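Local coordinates for succinic semialdehyde dehydrogenase (Streptococcus pyogenes MGAS1882, PDB 4YWU), which catalyses the NADP+-dependent oxidation of succinic semialdehyde to succinate and is subject to inhibition by its own substrate, at the 4-oxobutanoic acid site. Residues are numbered along the deposited sequence; one frame, centred on the assembly and turned at random.

The 4-oxobutanoic acid site. Residues 132-133, 137, 140, 206, 229-230, 262-264, 388, 418, 426. With SSN (4-oxobutanoic acid), chain B.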
ATOM      1  N   ASN A 132      -8.648  -6.437  21.453  1.00 25.82           N
ATOM      2  CA  ASN A 132      -9.505  -7.612  21.311  1.00 26.57           C
ATOM      3  C   ASN A 132      -8.777  -8.951  21.103  1.00 27.09           C
ATOM      4  O   ASN A 132      -9.347 -10.014  21.344  1.00 27.91           O
ATOM      5  CB  ASN A 132     -10.553  -7.373  20.215  1.00 28.62           C
ATOM      6  CG  ASN A 132      -9.960  -7.342  18.826  1.00 30.37           C
ATOM      7  OD1 ASN A 132      -8.901  -6.752  18.595  1.00 32.50           O
ATOM      8  ND2 ASN A 132     -10.655  -7.965  17.881  1.00 29.48           N
ATOM      9  N   PHE A 133      -7.521  -8.898  20.671  1.00 26.87           N
ATOM     10  CA  PHE A 133      -6.703 -10.095  20.463  1.00 25.76           C
ATOM     11  C   PHE A 133      -5.261  -9.699  20.733  1.00 26.20           C
ATOM     12  O   PHE A 133      -4.437  -9.621  19.826  1.00 24.98           O
ATOM     13  CB  PHE A 133      -6.847 -10.618  19.034  1.00 23.93           C
ATOM     14  CG  PHE A 133      -8.145 -11.320  18.780  1.00 23.33           C
ATOM     15  CD1 PHE A 133      -8.396 -12.563  19.342  1.00 23.89           C
ATOM     16  CD2 PHE A 133      -9.127 -10.733  17.986  1.00 24.66           C
ATOM     17  CE1 PHE A 133      -9.608 -13.218  19.121  1.00 24.49           C
ATOM     18  CE2 PHE A 133     -10.345 -11.375  17.757  1.00 23.59           C
ATOM     19  CZ  PHE A 133     -10.586 -12.620  18.326  1.00 25.02           C
ATOM     20  N   GLN A 137      -3.064 -10.275  17.375  1.00 22.37           N
ATOM     21  CA  GLN A 137      -2.841  -9.026  16.656  1.00 22.42           C
ATOM     22  C   GLN A 137      -1.355  -8.778  16.444  1.00 22.29           C
ATOM     23  O   GLN A 137      -0.933  -8.431  15.344  1.00 24.25           O
ATOM     24  CB  GLN A 137      -3.455  -7.837  17.416  1.00 23.20           C
ATOM     25  CG  GLN A 137      -4.992  -7.848  17.529  1.00 24.22           C
ATOM     26  CD  GLN A 137      -5.697  -7.801  16.175  1.00 25.03           C
ATOM     27  OE1 GLN A 137      -5.060  -7.647  15.129  1.00 25.68           O
ATOM     28  NE2 GLN A 137      -7.020  -7.928  16.193  1.00 23.07           N
ATOM     29  N   ARG A 140       0.399 -11.515  14.076  1.00 26.08           N
ATOM     30  CA  ARG A 140       0.013 -11.360  12.674  1.00 25.39           C
ATOM     31  C   ARG A 140       1.025 -10.556  11.878  1.00 25.67           C
ATOM     32  O   ARG A 140       1.299 -10.870  10.721  1.00 26.86           O
ATOM     33  CB  ARG A 140      -1.329 -10.646  12.546  1.00 26.03           C
ATOM     34  CG  ARG A 140      -2.517 -11.506  12.792  1.00 28.46           C
ATOM     35  CD  ARG A 140      -3.712 -10.991  12.007  1.00 29.87           C
ATOM     36  NE  ARG A 140      -4.000  -9.582  12.262  1.00 29.89           N
ATOM     37  CZ  ARG A 140      -5.181  -9.016  12.038  1.00 27.04           C
ATOM     38  NH1 ARG A 140      -6.180  -9.739  11.563  1.00 28.91           N
ATOM     39  NH2 ARG A 140      -5.362  -7.728  12.276  1.00 27.81           N
ATOM     40  N   THR A 206      -3.947  -1.536  13.376  1.00 22.37           N
ATOM     41  CA  THR A 206      -5.182  -2.288  13.520  1.00 25.02           C
ATOM     42  C   THR A 206      -5.930  -1.633  14.676  1.00 26.49           C
ATOM     43  O   THR A 206      -5.417  -1.574  15.791  1.00 26.85           O
ATOM     44  CB  THR A 206      -4.920  -3.774  13.850  1.00 24.93           C
ATOM     45  OG1 THR A 206      -4.052  -4.341  12.861  1.00 27.21           O
ATOM     46  CG2 THR A 206      -6.224  -4.556  13.843  1.00 23.66           C
ATOM     47  N   GLU A 229      -6.145  -2.032   9.227  1.00 30.38           N
ATOM     48  CA  GLU A 229      -7.104  -3.088   9.518  1.00 32.56           C
ATOM     49  C   GLU A 229      -8.068  -2.423  10.491  1.00 32.58           C
ATOM     50  O   GLU A 229      -7.816  -2.385  11.696  1.00 32.69           O
ATOM     51  CB  GLU A 229      -6.422  -4.282  10.193  1.00 36.13           C
ATOM     52  CG  GLU A 229      -5.487  -5.079   9.291  1.00 41.98           C
ATOM     53  CD  GLU A 229      -6.232  -5.963   8.301  1.00 45.38           C
ATOM     54  OE1 GLU A 229      -5.608  -6.446   7.329  1.00 45.82           O
ATOM     55  OE2 GLU A 229      -7.443  -6.184   8.501  1.00 50.47           O
ATOM     56  N   LEU A 230      -9.155  -1.869   9.966  1.00 31.06           N
ATOM     57  CA  LEU A 230     -10.133  -1.200  10.814  1.00 30.99           C
ATOM     58  C   LEU A 230     -11.335  -2.099  11.121  1.00 30.88           C
ATOM     59  O   LEU A 230     -11.290  -3.305  10.884  1.00 32.91           O
ATOM     60  CB  LEU A 230     -10.569   0.110  10.154  1.00 30.45           C
ATOM     61  CG  LEU A 230      -9.367   0.978   9.744  1.00 28.38           C
ATOM     62  CD1 LEU A 230      -9.836   2.262   9.105  1.00 26.44           C
ATOM     63  CD2 LEU A 230      -8.510   1.279  10.955  1.00 27.25           C
ATOM     64  N   VAL A 262     -15.250  -8.654  17.996  1.00 27.69           N
ATOM     65  CA  VAL A 262     -14.437  -9.169  16.909  1.00 27.05           C
ATOM     66  C   VAL A 262     -14.803  -8.388  15.658  1.00 27.61           C
ATOM     67  O   VAL A 262     -15.972  -8.314  15.290  1.00 26.35           O
ATOM     68  CB  VAL A 262     -14.728 -10.661  16.665  1.00 26.76           C
ATOM     69  CG1 VAL A 262     -13.704 -11.254  15.712  1.00 24.24           C
ATOM     70  CG2 VAL A 262     -14.738 -11.398  17.982  1.00 27.57           C
ATOM     71  N   CYS A 263     -13.798  -7.799  15.016  1.00 30.12           N
ATOM     72  CA  CYS A 263     -14.017  -7.018  13.809  1.00 31.96           C
ATOM     73  C   CYS A 263     -14.758  -7.850  12.774  1.00 31.42           C
ATOM     74  O   CYS A 263     -15.534  -7.314  11.985  1.00 33.36           O
ATOM     75  CB  CYS A 263     -12.683  -6.522  13.250  1.00 32.99           C
ATOM     76  SG  CYS A 263     -11.786  -5.397  14.374  1.00 40.11           S
ATOM     77  N   THR A 264     -14.532  -9.159  12.782  1.00 30.89           N
ATOM     78  CA  THR A 264     -15.216 -10.044  11.843  1.00 31.25           C
ATOM     79  C   THR A 264     -16.403 -10.777  12.470  1.00 30.37           C
ATOM     80  O   THR A 264     -16.836 -11.825  11.990  1.00 30.27           O
ATOM     81  CB  THR A 264     -14.247 -11.076  11.214  1.00 31.84           C
ATOM     82  OG1 THR A 264     -13.328 -11.544  12.208  1.00 33.77           O
ATOM     83  CG2 THR A 264     -13.487 -10.451  10.061  1.00 29.96           C
ATOM     84  N   LEU A 388     -15.255  -5.785   5.564  1.00 25.54           N
ATOM     85  CA  LEU A 388     -14.187  -6.643   6.047  1.00 24.20           C
ATOM     86  C   LEU A 388     -14.428  -8.097   5.705  1.00 23.22           C
ATOM     87  O   LEU A 388     -13.809  -8.633   4.790  1.00 23.39           O
ATOM     88  CB  LEU A 388     -14.024  -6.494   7.559  1.00 25.01           C
ATOM     89  CG  LEU A 388     -12.768  -7.182   8.099  1.00 26.73           C
ATOM     90  CD1 LEU A 388     -11.534  -6.583   7.410  1.00 26.04           C
ATOM     91  CD2 LEU A 388     -12.684  -7.012   9.608  1.00 26.96           C
ATOM     92  N   TRP A 418     -16.444 -16.331  11.135  1.00 31.83           N
ATOM     93  CA  TRP A 418     -15.111 -15.948  10.698  1.00 33.30           C
ATOM     94  C   TRP A 418     -14.047 -16.941  11.167  1.00 34.26           C
ATOM     95  O   TRP A 418     -14.202 -17.611  12.189  1.00 32.11           O
ATOM     96  CB  TRP A 418     -14.758 -14.552  11.218  1.00 34.08           C
ATOM     97  CG  TRP A 418     -14.313 -14.566  12.635  1.00 35.12           C
ATOM     98  CD1 TRP A 418     -15.093 -14.748  13.743  1.00 34.98           C
ATOM     99  CD2 TRP A 418     -12.966 -14.462  13.103  1.00 36.40           C
ATOM    100  NE1 TRP A 418     -14.312 -14.764  14.875  1.00 35.43           N
ATOM    101  CE2 TRP A 418     -13.002 -14.590  14.512  1.00 36.69           C
ATOM    102  CE3 TRP A 418     -11.729 -14.274  12.468  1.00 36.69           C
ATOM    103  CZ2 TRP A 418     -11.845 -14.536  15.297  1.00 35.71           C
ATOM    104  CZ3 TRP A 418     -10.578 -14.219  13.250  1.00 35.67           C
ATOM    105  CH2 TRP A 418     -10.647 -14.350  14.650  1.00 35.31           C
ATOM    106  N   PHE A 426      -5.863 -11.699   5.393  1.00 27.06           N
ATOM    107  CA  PHE A 426      -6.866 -11.020   6.196  1.00 27.38           C
ATOM    108  C   PHE A 426      -6.862  -9.535   5.870  1.00 28.14           C
ATOM    109  O   PHE A 426      -5.809  -8.899   5.858  1.00 28.08           O
ATOM    110  CB  PHE A 426      -6.562 -11.245   7.677  1.00 28.22           C
ATOM    111  CG  PHE A 426      -7.708 -10.921   8.594  1.00 28.76           C
ATOM    112  CD1 PHE A 426      -8.082  -9.599   8.832  1.00 29.20           C
ATOM    113  CD2 PHE A 426      -8.402 -11.940   9.240  1.00 27.24           C
ATOM    114  CE1 PHE A 426      -9.129  -9.298   9.704  1.00 28.55           C
ATOM    115  CE2 PHE A 426      -9.451 -11.650  10.112  1.00 26.56           C
ATOM    116  CZ  PHE A 426      -9.813 -10.328  10.346  1.00 27.70           C
TER
HETATM  117  C1  SSN B 501     -10.522  -9.139  14.519  1.00 58.86           C
HETATM  118  O1  SSN B 501     -11.023 -10.112  13.880  1.00 57.81           O
HETATM  119  C2  SSN B 501      -9.125  -8.614  14.221  1.00 59.42           C
HETATM  120  O2  SSN B 501     -11.185  -8.585  15.423  1.00 58.07           O
HETATM  121  C3  SSN B 501      -9.157  -7.159  13.767  1.00 58.65           C
HETATM  122  C4  SSN B 501      -8.569  -7.082  12.361  1.00 58.61           C
HETATM  123  O4  SSN B 501      -9.010  -6.336  11.492  1.00 57.54           O
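4-Oxobutanoic acid (SSN) is succinic semialdehyde, the substrate. It is fully buried in the catalytic pocket but poorly ordered, so its pose is tentative. As modelled, O2 of the carboxyl group (C1, O1, O2) sits in the oxyanion hole formed by Asn132 and the backbone N of Cys263. Asn132 ND2 gives a hydrogen bond of 2.6 Å to SSN O2, in the amide plane but bent (128° at H). The backbone N of Cys263 gives a straighter one, 2.8 Å to SSN O2 (155° at H). With CG of Asn132 tucked over its own backbone (chi1 70°), the amide turns ND2 toward the ligand. A long hydrogen bond from Gln137 NE2, from above the carbonyl plane of Asn132 (3.3 Å to OD1), may help hold the amide's rotation. Thr264 OG1 reaches O1 weakly, and the Phe133 ring turns its edge to O2. Cys263 SG, the family's catalytic nucleophile, lies 3.2 Å from SSN C3. With the carboxyl group in the oxyanion hole and the aldehyde pointing away, the pose appears reversed from a productive one and may reflect substrate inhibition. The rim of Phe426 packs on the aldehyde carbon (CE1 to SSN C4, 3.5 Å). Arg140 lays NH1 over one face of that ring and turns its guanidinium edge to the aldehyde, NH2 lying 3.3 Å from SSN C4. Glu229, the likely general base, has OE2 3.4 Å from SSN O4. The site lies in the central cleft, between helix 134-148, the ends of strands 200-206 and 225-229, and the Cys263 loop.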